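Local atomic coordinates of secreted in xylem 3 (Fusarium oxysporum, PDB entry 5OD4), a protein that is a secreted effector of a fungal plant pathogen whose immune-suppressing activity can be uncoupled from its recognition, probably by the host plant. Residues C5-R10 with Y122-E127; T19-E24 with T61-A66; E24-A29 with W113-S118; V65-P68 with Q72-A75. One frame throughout, in Å; residues are numbered along the deposited sequence. Where two conformers were deposited one is given.

Contact 1 of 4, residues C5-R10 with Y122-E127. With EDO (1,2-ethanediol), chain F.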
loop_
_atom_site.group_PDB
_atom_site.type_symbol
_atom_site.label_atom_id
_atom_site.label_comp_id
_atom_site.label_asym_id
_atom_site.label_seq_id
_atom_site.Cartn_x
_atom_site.Cartn_y
_atom_site.Cartn_z
ATOM N N CYS A 5 13.220 0.707 -0.106
ATOM C CA CYS A 5 12.244 1.712 -0.530
ATOM C C CYS A 5 12.994 2.833 -1.236
ATOM O O CYS A 5 13.861 3.474 -0.650
ATOM C CB CYS A 5 11.490 2.262 0.676
ATOM S SG CYS A 5 10.183 1.242 1.355
ATOM N N VAL A 6 12.641 3.075 -2.499
ATOM C CA VAL A 6 13.247 4.165 -3.247
ATOM C C VAL A 6 12.671 5.519 -2.831
ATOM O O VAL A 6 13.337 6.550 -3.033
ATOM C CB VAL A 6 13.193 3.911 -4.761
ATOM C CG1 VAL A 6 11.834 4.255 -5.326
ATOM C CG2 VAL A 6 14.324 4.636 -5.474
ATOM N N PHE A 7 11.454 5.540 -2.274
ATOM C CA PHE A 7 10.823 6.763 -1.798
ATOM C C PHE A 7 10.862 6.741 -0.263
ATOM O O PHE A 7 10.646 5.673 0.318
ATOM C CB PHE A 7 9.365 6.809 -2.248
ATOM C CG PHE A 7 9.181 6.672 -3.730
ATOM C CD1 PHE A 7 9.617 7.682 -4.600
ATOM C CD2 PHE A 7 8.615 5.521 -4.278
ATOM C CE1 PHE A 7 9.433 7.560 -5.971
ATOM C CE2 PHE A 7 8.450 5.395 -5.647
ATOM C CZ PHE A 7 8.860 6.412 -6.498
ATOM N N PRO A 8 11.113 7.862 0.405
ATOM C CA PRO A 8 11.147 9.234 -0.125
ATOM C C PRO A 8 12.528 9.707 -0.536
ATOM O O PRO A 8 12.711 10.921 -0.756
ATOM C CB PRO A 8 10.620 10.065 1.060
ATOM C CG PRO A 8 11.135 9.304 2.247
ATOM C CD PRO A 8 10.954 7.869 1.879
ATOM N N GLY A 9 13.508 8.810 -0.653
ATOM C CA GLY A 9 14.798 9.263 -1.158
ATOM C C GLY A 9 14.699 9.972 -2.497
ATOM O O GLY A 9 15.340 11.018 -2.693
ATOM N N ARG A 10 13.932 9.379 -3.403
ATOM C CA ARG A 10 13.513 10.037 -4.619
ATOM C C ARG A 10 12.159 10.709 -4.420
ATOM O O ARG A 10 11.363 10.304 -3.578
ATOM C CB ARG A 10 13.396 9.057 -5.764
ATOM C CG ARG A 10 14.719 8.547 -6.307
ATOM C CD ARG A 10 14.493 7.741 -7.567
ATOM N NE ARG A 10 15.694 7.083 -8.070
ATOM C CZ ARG A 10 15.656 6.099 -8.956
ATOM N NH1 ARG A 10 14.507 5.660 -9.439
ATOM N NH2 ARG A 10 16.799 5.554 -9.376
ATOM N N TYR A 122 2.463 4.440 5.335
ATOM C CA TYR A 122 2.569 5.354 4.187
ATOM C C TYR A 122 2.754 4.526 2.939
ATOM O O TYR A 122 3.782 3.855 2.791
ATOM C CB TYR A 122 3.755 6.324 4.379
ATOM C CG TYR A 122 3.560 7.232 5.569
ATOM C CD1 TYR A 122 3.804 6.793 6.886
ATOM C CD2 TYR A 122 3.096 8.512 5.384
ATOM C CE1 TYR A 122 3.616 7.625 7.971
ATOM C CE2 TYR A 122 2.865 9.371 6.485
ATOM C CZ TYR A 122 3.118 8.890 7.756
ATOM O OH TYR A 122 2.925 9.715 8.845
ATOM N N LEU A 123 1.777 4.572 2.042
ATOM C CA LEU A 123 1.782 3.820 0.803
ATOM C C LEU A 123 2.159 4.747 -0.352
ATOM O O LEU A 123 1.600 5.838 -0.481
ATOM C CB LEU A 123 0.370 3.268 0.547
ATOM C CG LEU A 123 0.083 2.625 -0.794
ATOM C CD1 LEU A 123 0.921 1.373 -0.991
ATOM C CD2 LEU A 123 -1.402 2.322 -0.934
ATOM N N THR A 124 3.056 4.262 -1.207
ATOM C CA THR A 124 3.389 4.952 -2.468
ATOM C C THR A 124 3.271 3.945 -3.586
ATOM O O THR A 124 3.789 2.826 -3.481
ATOM C CB THR A 124 4.792 5.545 -2.441
ATOM O OG1 THR A 124 4.948 6.433 -1.339
ATOM C CG2 THR A 124 5.100 6.313 -3.720
ATOM N N ILE A 125 2.626 4.351 -4.672
ATOM C CA ILE A 125 2.528 3.568 -5.926
ATOM C C ILE A 125 3.089 4.459 -7.018
ATOM O O ILE A 125 2.629 5.607 -7.189
ATOM C CB ILE A 125 1.076 3.211 -6.252
ATOM C CG1 ILE A 125 0.424 2.396 -5.113
ATOM C CG2 ILE A 125 0.988 2.449 -7.555
ATOM C CD1 ILE A 125 -1.074 2.198 -5.259
ATOM N N SER A 126 4.054 3.951 -7.793
ATOM C CA SER A 126 4.648 4.761 -8.875
ATOM C C SER A 126 5.085 3.894 -10.020
ATOM O O SER A 126 5.669 2.857 -9.819
ATOM C CB SER A 126 5.850 5.520 -8.338
ATOM O OG SER A 126 6.346 6.396 -9.314
ATOM N N GLU A 127 4.871 4.381 -11.232
ATOM C CA GLU A 127 5.464 3.760 -12.405
ATOM C C GLU A 127 6.958 3.819 -12.339
ATOM O O GLU A 127 7.494 4.831 -11.926
ATOM C CB GLU A 127 4.931 4.415 -13.693
ATOM C CG GLU A 127 5.464 3.764 -14.947
ATOM C CD GLU A 127 4.964 4.365 -16.260
ATOM O OE1 GLU A 127 4.077 5.281 -16.192
ATOM O OE2 GLU A 127 5.454 3.937 -17.321
HETATM C C1 EDO F . 7.047 6.994 -18.473
HETATM O O1 EDO F . 7.726 7.583 -17.334
HETATM C C2 EDO F . 5.613 7.524 -18.598
HETATM O O2 EDO F . 5.006 7.689 -17.324
#
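Phe-7 turns CG beside its backbone N and anti to the carbonyl carbon (chi1 -56°), which lowers the ring onto Thr-124 and Ser-126 of strand 119-127. In Thr-124 the hydroxyl takes the place beside the backbone N, leaving methyl CG2 anti to it; this methyl meets the ring obliquely, CG2 lying 3.6 Å from Phe-7 CD2. Two residues along, on the same side of the strand, Ser-126 presents its methylene: CB is 3.6 Å from Phe-7 CZ. Its hydroxyl pairs with Ser-16 OG. Ile-125 between them turns the other way, to Leu-46.

The N-terminal loop itself holds the ring. Val-6 CG1 sits 3.5 Å above one ring face, over its centre, and Arg-10 O lies in plane at the edge. A bond from Arg-10 N to Val-6 O (2.9 Å) closes the loop round the cis peptide before Pro-8. The two carboxylate oxygens of Glu-80 take the N-H groups of Val-6 and Phe-7, while the Cys-5–Cys-95 disulfide ties the loop to strand 94-101. At the strand end Glu-127 OE1 accepts from O2 of a 1,2-ethanediol (2.8 Å), probably a crystallisation additive. An N-terminal loop, tied down by a disulfide, thus lays one aromatic ring on the outer side of one antiparallel sheet of a beta-sandwich.

Contact 2 of 4, residues T19-E24 with T61-A66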
loop_
_atom_site.group_PDB
_atom_site.type_symbol
_atom_site.label_atom_id
_atom_site.label_comp_id
_atom_site.label_asym_id
_atom_site.label_seq_id
_atom_site.Cartn_x
_atom_site.Cartn_y
_atom_site.Cartn_z
ATOM N N THR A 19 -0.638 7.810 -0.028
ATOM C CA THR A 19 -1.625 7.977 1.027
ATOM C C THR A 19 -1.038 7.462 2.334
ATOM O O THR A 19 -0.088 6.723 2.333
ATOM C CB THR A 19 -2.957 7.285 0.669
ATOM O OG1 THR A 19 -3.958 7.732 1.578
ATOM C CG2 THR A 19 -2.879 5.764 0.659
ATOM N N SER A 20 -1.630 7.881 3.430
ATOM C CA SER A 20 -1.270 7.330 4.719
ATOM C C SER A 20 -2.507 6.891 5.448
ATOM O O SER A 20 -3.594 7.386 5.199
ATOM C CB SER A 20 -0.504 8.318 5.538
ATOM O OG SER A 20 -1.285 9.453 5.803
ATOM N N PHE A 21 -2.328 5.968 6.380
ATOM C CA PHE A 21 -3.453 5.481 7.163
ATOM C C PHE A 21 -2.988 4.972 8.498
ATOM O O PHE A 21 -1.843 4.591 8.684
ATOM C CB PHE A 21 -4.270 4.416 6.427
ATOM C CG PHE A 21 -3.516 3.139 6.129
ATOM C CD1 PHE A 21 -2.742 3.028 4.989
ATOM C CD2 PHE A 21 -3.547 2.057 7.005
ATOM C CE1 PHE A 21 -2.075 1.841 4.703
ATOM C CE2 PHE A 21 -2.890 0.894 6.715
ATOM C CZ PHE A 21 -2.148 0.789 5.575
ATOM N N SER A 22 -3.944 4.963 9.421
ATOM C CA SER A 22 -3.804 4.386 10.747
ATOM C C SER A 22 -4.547 3.028 10.802
ATOM O O SER A 22 -5.417 2.729 10.006
ATOM C CB SER A 22 -4.375 5.359 11.810
ATOM O OG SER A 22 -3.710 6.601 11.838
ATOM N N THR A 23 -4.161 2.240 11.773
ATOM C CA THR A 23 -4.885 1.005 12.120
ATOM C C THR A 23 -5.516 1.233 13.499
ATOM O O THR A 23 -4.836 1.620 14.461
ATOM C CB THR A 23 -3.925 -0.194 12.144
ATOM O OG1 THR A 23 -3.406 -0.389 10.812
ATOM C CG2 THR A 23 -4.541 -1.431 12.694
ATOM N N GLU A 24 -6.792 0.913 13.590
ATOM C CA GLU A 24 -7.483 1.072 14.840
ATOM C C GLU A 24 -7.029 0.065 15.867
ATOM O O GLU A 24 -6.695 -1.083 15.493
ATOM C CB GLU A 24 -9.002 0.941 14.676
ATOM C CG GLU A 24 -9.677 2.162 14.058
ATOM C CD GLU A 24 -9.075 2.798 12.830
ATOM O OE1 GLU A 24 -8.721 3.998 12.942
ATOM O OE2 GLU A 24 -9.048 2.148 11.770
ATOM N N THR A 61 -3.553 -6.716 8.081
ATOM C CA THR A 61 -3.763 -5.567 7.187
ATOM C C THR A 61 -3.309 -6.006 5.787
ATOM O O THR A 61 -2.258 -6.626 5.650
ATOM C CB THR A 61 -2.962 -4.373 7.675
ATOM O OG1 THR A 61 -3.371 -4.021 9.003
ATOM C CG2 THR A 61 -3.102 -3.169 6.752
ATOM N N VAL A 62 -4.101 -5.647 4.783
ATOM C CA VAL A 62 -3.865 -6.037 3.394
ATOM C C VAL A 62 -3.961 -4.829 2.494
ATOM O O VAL A 62 -4.900 -4.022 2.639
ATOM C CB VAL A 62 -4.889 -7.102 2.935
ATOM C CG1 VAL A 62 -4.527 -7.617 1.554
ATOM C CG2 VAL A 62 -4.973 -8.267 3.934
ATOM N N ILE A 63 -3.045 -4.746 1.532
ATOM C CA ILE A 63 -3.144 -3.780 0.448
ATOM C C ILE A 63 -3.095 -4.546 -0.857
ATOM O O ILE A 63 -2.157 -5.292 -1.091
ATOM C CB ILE A 63 -2.021 -2.749 0.493
ATOM C CG1 ILE A 63 -2.030 -2.010 1.832
ATOM C CG2 ILE A 63 -2.141 -1.759 -0.695
ATOM C CD1 ILE A 63 -1.001 -0.923 1.990
ATOM N N ASP A 64 -4.087 -4.318 -1.719
ATOM C CA ASP A 64 -4.089 -4.834 -3.100
ATOM C C ASP A 64 -4.017 -3.666 -4.062
ATOM O O ASP A 64 -4.693 -2.657 -3.869
ATOM C CB ASP A 64 -5.374 -5.619 -3.387
ATOM C CG ASP A 64 -5.547 -6.872 -2.602
ATOM O OD1 ASP A 64 -4.570 -7.615 -2.363
ATOM O OD2 ASP A 64 -6.743 -7.186 -2.251
ATOM N N VAL A 65 -3.251 -3.859 -5.167
ATOM C CA VAL A 65 -3.135 -2.857 -6.231
ATOM C C VAL A 65 -3.354 -3.585 -7.544
ATOM O O VAL A 65 -2.725 -4.607 -7.797
ATOM C CB VAL A 65 -1.755 -2.197 -6.196
ATOM C CG1 VAL A 65 -1.611 -1.223 -7.371
ATOM C CG2 VAL A 65 -1.524 -1.489 -4.873
ATOM N N ALA A 66 -4.242 -3.048 -8.422
ATOM C CA ALA A 66 -4.531 -3.741 -9.661
ATOM C C ALA A 66 -4.871 -2.759 -10.744
ATOM O O ALA A 66 -5.395 -1.662 -10.479
ATOM C CB ALA A 66 -5.684 -4.719 -9.482
HETATM O O HOH W 1 -1.664 -2.557 10.654
HETATM O O HOH W 2 -5.161 -1.975 9.339
#
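Phe-21 and Ile-63 meet head-on, CE1 of the ring 4.0 Å from methyl CD1 of Ile-63. That methyl also approaches the ring's CZ atom, and on the other flank Phe-21 CE2 lies 4.1 Å from Thr-61 CG2; both methyls stand obliquely to the ring. Beside this apolar patch is a small polar one. The hydroxyls of Thr-23 and Thr-61 are too far apart to bond directly, OG1 to OG1 being 4.1 Å, and two waters fill the gap. One is 2.8 Å from both Thr-23 OG1 and Thr-61 OG1; the other is 2.8 Å from Thr-23 OG1 and 2.7 Å from Thr-61 OG1. Four hydrogen bonds therefore close a ring of four oxygens and give the hydroxyls of two buried threonines polar partners.

Torsions set out this division. Thr-61 keeps OG1 beside its backbone N (chi1 -59°) and CG2 anti to it, so that the oxygen faces the waters and the methyl faces the ring. Phe-21 holds CG between its backbone N and carbonyl carbon (chi1 64°), and from there its ring reaches across to both methyls.

In the next shell Tyr-121 meets the Phe-21 ring, with planes at about 30°, and Ile-50 and Trp-113 also touch it. Backbone bonds fix the frames: Phe-21 pairs with Tyr-121, Thr-61 with Trp-113 and Ile-63 with Ile-111. Strands 17-21 and 60-66 belong to different antiparallel sheets, and their inward side chains face each other as in the core of a beta-sandwich.

Contact 3 of 4, residues E24-A29 with W113-S118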
loop_
_atom_site.group_PDB
_atom_site.type_symbol
_atom_site.label_atom_id
_atom_site.label_comp_id
_atom_site.label_asym_id
_atom_site.label_seq_id
_atom_site.Cartn_x
_atom_site.Cartn_y
_atom_site.Cartn_z
ATOM N N GLU A 24 -6.792 0.913 13.590
ATOM C CA GLU A 24 -7.483 1.072 14.840
ATOM C C GLU A 24 -7.029 0.065 15.867
ATOM O O GLU A 24 -6.695 -1.083 15.493
ATOM C CB GLU A 24 -9.002 0.941 14.676
ATOM C CG GLU A 24 -9.677 2.162 14.058
ATOM C CD GLU A 24 -9.075 2.798 12.830
ATOM O OE1 GLU A 24 -8.721 3.998 12.942
ATOM O OE2 GLU A 24 -9.048 2.148 11.770
ATOM N N PRO A 25 -7.069 0.406 17.149
ATOM C CA PRO A 25 -6.880 -0.514 18.212
ATOM C C PRO A 25 -7.694 -1.784 17.923
ATOM O O PRO A 25 -8.825 -1.749 17.471
ATOM C CB PRO A 25 -7.420 0.310 19.423
ATOM C CG PRO A 25 -7.073 1.699 19.121
ATOM C CD PRO A 25 -7.338 1.783 17.677
ATOM N N LEU A 26 -7.080 -2.916 18.156
ATOM C CA LEU A 26 -7.653 -4.203 17.771
ATOM C C LEU A 26 -8.941 -4.618 18.542
ATOM O O LEU A 26 -9.737 -5.446 18.052
ATOM C CB LEU A 26 -6.593 -5.281 17.827
ATOM C CG LEU A 26 -5.393 -5.063 16.879
ATOM C CD1 LEU A 26 -4.365 -6.159 17.075
ATOM C CD2 LEU A 26 -5.798 -4.961 15.414
ATOM N N GLY A 27 -9.205 -3.970 19.677
ATOM C CA GLY A 27 -10.431 -4.167 20.388
ATOM C C GLY A 27 -11.617 -3.406 19.838
ATOM O O GLY A 27 -12.725 -3.558 20.365
ATOM N N TYR A 28 -11.415 -2.588 18.822
ATOM C CA TYR A 28 -12.500 -1.886 18.184
ATOM C C TYR A 28 -13.052 -2.770 17.074
ATOM O O TYR A 28 -12.321 -3.342 16.266
ATOM C CB TYR A 28 -12.081 -0.547 17.613
ATOM C CG TYR A 28 -11.553 0.469 18.570
ATOM C CD1 TYR A 28 -11.566 0.294 19.947
ATOM C CD2 TYR A 28 -11.043 1.656 18.068
ATOM C CE1 TYR A 28 -11.046 1.229 20.804
ATOM C CE2 TYR A 28 -10.515 2.615 18.909
ATOM C CZ TYR A 28 -10.483 2.418 20.280
ATOM O OH TYR A 28 -9.918 3.353 21.088
ATOM N N ALA A 29 -14.366 -2.987 17.048
ATOM C CA ALA A 29 -14.966 -3.909 16.087
ATOM C C ALA A 29 -14.869 -3.406 14.649
ATOM O O ALA A 29 -15.181 -2.270 14.378
ATOM C CB ALA A 29 -16.425 -4.129 16.441
ATOM N N TRP A 113 0.366 -7.800 6.409
ATOM C CA TRP A 113 1.128 -7.862 7.666
ATOM C C TRP A 113 0.176 -8.032 8.829
ATOM O O TRP A 113 -1.021 -7.789 8.714
ATOM C CB TRP A 113 2.028 -6.647 7.850
ATOM C CG TRP A 113 1.336 -5.324 7.951
ATOM C CD1 TRP A 113 0.888 -4.710 9.079
ATOM C CD2 TRP A 113 1.094 -4.406 6.885
ATOM N NE1 TRP A 113 0.393 -3.463 8.790
ATOM C CE2 TRP A 113 0.512 -3.255 7.443
ATOM C CE3 TRP A 113 1.349 -4.422 5.496
ATOM C CZ2 TRP A 113 0.204 -2.149 6.676
ATOM C CZ3 TRP A 113 1.005 -3.323 4.759
ATOM C CH2 TRP A 113 0.443 -2.210 5.337
ATOM N N ASP A 114 0.701 -8.442 9.976
ATOM C CA ASP A 114 -0.118 -8.548 11.192
ATOM C C ASP A 114 -0.518 -7.129 11.620
ATOM O O ASP A 114 0.321 -6.268 11.830
ATOM C CB ASP A 114 0.663 -9.226 12.308
ATOM C CG ASP A 114 0.933 -10.689 12.056
ATOM O OD1 ASP A 114 0.266 -11.348 11.249
ATOM O OD2 ASP A 114 1.792 -11.235 12.788
ATOM N N ALA A 115 -1.811 -6.912 11.805
ATOM C CA ALA A 115 -2.302 -5.569 12.075
ATOM C C ALA A 115 -1.715 -5.031 13.362
ATOM O O ALA A 115 -1.642 -5.752 14.370
ATOM C CB ALA A 115 -3.810 -5.588 12.134
ATOM N N ASP A 116 -1.323 -3.760 13.348
ATOM C CA ASP A 116 -0.643 -3.134 14.472
ATOM C C ASP A 116 -0.979 -1.652 14.495
ATOM O O ASP A 116 -0.658 -0.910 13.561
ATOM C CB ASP A 116 0.859 -3.386 14.408
ATOM C CG ASP A 116 1.624 -2.919 15.678
ATOM O OD1 ASP A 116 1.182 -2.029 16.376
ATOM O OD2 ASP A 116 2.717 -3.484 15.968
ATOM N N ALA A 117 -1.622 -1.231 15.577
ATOM C CA ALA A 117 -2.060 0.148 15.743
ATOM C C ALA A 117 -0.963 1.122 16.144
ATOM O O ALA A 117 -1.195 2.323 16.186
ATOM C CB ALA A 117 -3.168 0.218 16.793
ATOM N N SER A 118 0.240 0.628 16.407
ATOM C CA SER A 118 1.353 1.425 16.943
ATOM C C SER A 118 2.210 2.094 15.879
ATOM O O SER A 118 3.239 2.667 16.232
ATOM C CB SER A 118 2.239 0.581 17.874
ATOM O OG SER A 118 3.037 -0.352 17.195
#
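Pro-25, whose N rests 3.9 Å from CB of Ala-117, also serves a flat group: its own CB lies 3.7 Å above one face of the Tyr-28 ring, over the centre. A second flat group, the carboxylate of Asp-116, lies on the other side of the contact. Ser-118 N gives OD1 of Asp-116 a bond of 2.8 Å from the anti side, 28° out of the plane, at an N-H...O angle of 159°. In the conformer given, Ser-118 OG reaches that oxygen from the same face, but Ser-118 has two conformers and this second grip is less certain. The ring of Trp-113 turns inward, edge-to-face with Phe-96.

Across the contact, methyl groups meet one another and the backbone. Leu-26 keeps CG beside its backbone N (chi1 -61°) and forks over Ala-115: CD2 is 3.9 Å from the alanine CB, CD1 an equal 3.9 Å from its carbonyl O. The methyl of Ala-117 also rests against the backbone of Glu-24, CB to C 4.0 Å.

Within the turn, Tyr-28 N bonds Pro-25 O (3.0 Å). Other residues brace both sides: Arg-30 takes the carbonyl oxygens of Glu-24, Pro-25 and Tyr-28, Leu-59 touches both Leu-26 and Ala-115, and the Asp-116 carbonyl is held by the Tyr-121 hydroxyl. A type I turn thus lies against an Asx turn in the connection between strands 109-114 and 119-127, at one end of the beta-sandwich.

Contact 4 of 4, residues V65-P68 with Q72-A75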
loop_
_atom_site.group_PDB
_atom_site.type_symbol
_atom_site.label_atom_id
_atom_site.label_comp_id
_atom_site.label_asym_id
_atom_site.label_seq_id
_atom_site.Cartn_x
_atom_site.Cartn_y
_atom_site.Cartn_z
ATOM N N VAL A 65 -3.251 -3.859 -5.167
ATOM C CA VAL A 65 -3.135 -2.857 -6.231
ATOM C C VAL A 65 -3.354 -3.585 -7.544
ATOM O O VAL A 65 -2.725 -4.607 -7.797
ATOM C CB VAL A 65 -1.755 -2.197 -6.196
ATOM C CG1 VAL A 65 -1.611 -1.223 -7.371
ATOM C CG2 VAL A 65 -1.524 -1.489 -4.873
ATOM N N ALA A 66 -4.242 -3.048 -8.422
ATOM C CA ALA A 66 -4.531 -3.741 -9.661
ATOM C C ALA A 66 -4.871 -2.759 -10.744
ATOM O O ALA A 66 -5.395 -1.662 -10.479
ATOM C CB ALA A 66 -5.684 -4.719 -9.482
ATOM N N PRO A 67 -4.657 -3.142 -12.006
ATOM C CA PRO A 67 -5.221 -2.373 -13.123
ATOM C C PRO A 67 -6.741 -2.354 -13.044
ATOM O O PRO A 67 -7.347 -3.237 -12.419
ATOM C CB PRO A 67 -4.776 -3.148 -14.377
ATOM C CG PRO A 67 -3.658 -4.043 -13.909
ATOM C CD PRO A 67 -4.006 -4.372 -12.492
ATOM N N PRO A 68 -7.390 -1.383 -13.691
ATOM C CA PRO A 68 -8.854 -1.354 -13.746
ATOM C C PRO A 68 -9.401 -2.371 -14.722
ATOM O O PRO A 68 -8.752 -2.705 -15.717
ATOM C CB PRO A 68 -9.152 0.054 -14.256
ATOM C CG PRO A 68 -7.979 0.295 -15.186
ATOM C CD PRO A 68 -6.794 -0.260 -14.432
ATOM N N GLN A 72 -4.598 -5.552 -18.311
ATOM C CA GLN A 72 -3.205 -5.817 -17.928
ATOM C C GLN A 72 -2.487 -4.514 -17.624
ATOM O O GLN A 72 -2.782 -3.469 -18.219
ATOM C CB GLN A 72 -2.484 -6.517 -19.073
ATOM C CG GLN A 72 -3.005 -7.914 -19.374
ATOM C CD GLN A 72 -2.378 -8.388 -20.645
ATOM O OE1 GLN A 72 -2.856 -8.065 -21.738
ATOM N NE2 GLN A 72 -1.263 -9.117 -20.546
ATOM N N ALA A 73 -1.499 -4.572 -16.732
ATOM C CA ALA A 73 -0.633 -3.426 -16.513
ATOM C C ALA A 73 0.134 -3.087 -17.790
ATOM O O ALA A 73 0.672 -3.973 -18.457
ATOM C CB ALA A 73 0.343 -3.736 -15.394
ATOM N N ILE A 74 0.229 -1.792 -18.109
ATOM C CA ILE A 74 0.900 -1.335 -19.318
ATOM C C ILE A 74 2.340 -0.942 -19.092
ATOM O O ILE A 74 3.038 -0.540 -20.036
ATOM C CB ILE A 74 0.147 -0.165 -19.987
ATOM C CG1 ILE A 74 0.229 1.128 -19.174
ATOM C CG2 ILE A 74 -1.294 -0.544 -20.251
ATOM C CD1 ILE A 74 -0.477 2.284 -19.831
ATOM N N ALA A 75 2.803 -1.054 -17.856
ATOM C CA ALA A 75 4.139 -0.647 -17.415
ATOM C C ALA A 75 4.422 -1.391 -16.129
ATOM O O ALA A 75 3.556 -2.062 -15.567
ATOM C CB ALA A 75 4.236 0.851 -17.251
#
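Pro-67 and Ala-73 meet across the loop by which the chain leaves strand 60-66 and returns in strand 77-85. Contact is made by the pyrrolidine ring of Pro-67. Its CG lies over the flat peptide group that joins Gln-72 to Ala-73, 3.6 Å from Ala-73 N and 3.9 Å from Gln-72 C. The methyl of Ala-73 is a looser apolar neighbour, CB standing 4.3 Å from the same CG. A proline carbon above a peptide face offers dispersion and asks for no polar partner.

Since the two strands belong to opposite sheets of the beta-sandwich, this loop is a crossover between its layers, and the proline sits just where strand 60-66 gives way to it. Upstream the strand is still paired, Val-65 with Ala-109 and Ala-66 with Asn-47 through their backbones. Downstream, Ala-73 is tied by its backbone to Gly-104 and Ser-105. The side chain of Gln-72 starts away from Pro-67, with CG beside its backbone N (chi1 -66°), and its amide NE2 donates to Gly-104 O; the residue meets Pro-67 through its backbone, chiefly the carbonyl carbon. Leu-101 of strand 94-101 touches both Pro-67 and Ala-73, bringing a residue of the opposite sheet against the pair. A bound 1,2-ethanediol, probably a crystallisation additive, lies about 5 Å from the Pro-67 side chain.

Overall arrangement
Contact 2 lies nearest the middle of the chain, its centre about 5 Å from the chain's own, and spans the two sheets of the sandwich; the others lie further out. Contact 1 shares a sheet with it through Leu-123 N and Thr-19 O, 2.9 Å apart, while across the core Ile-125 CD1 packs 3.7 Å from Val-65 CG2 of the other sheet. Contact 3 continues contact 2 through Glu-24, and Thr-61 N bonds Trp-113 O at 2.8 Å. Contact 4 carries on from strand 60-66 at the far end, its centre about 30 Å from that of contact 3. It meets contact 1 where Ala-75 packs against Glu-127, whose carboxylate binds 1,2-ethanediol.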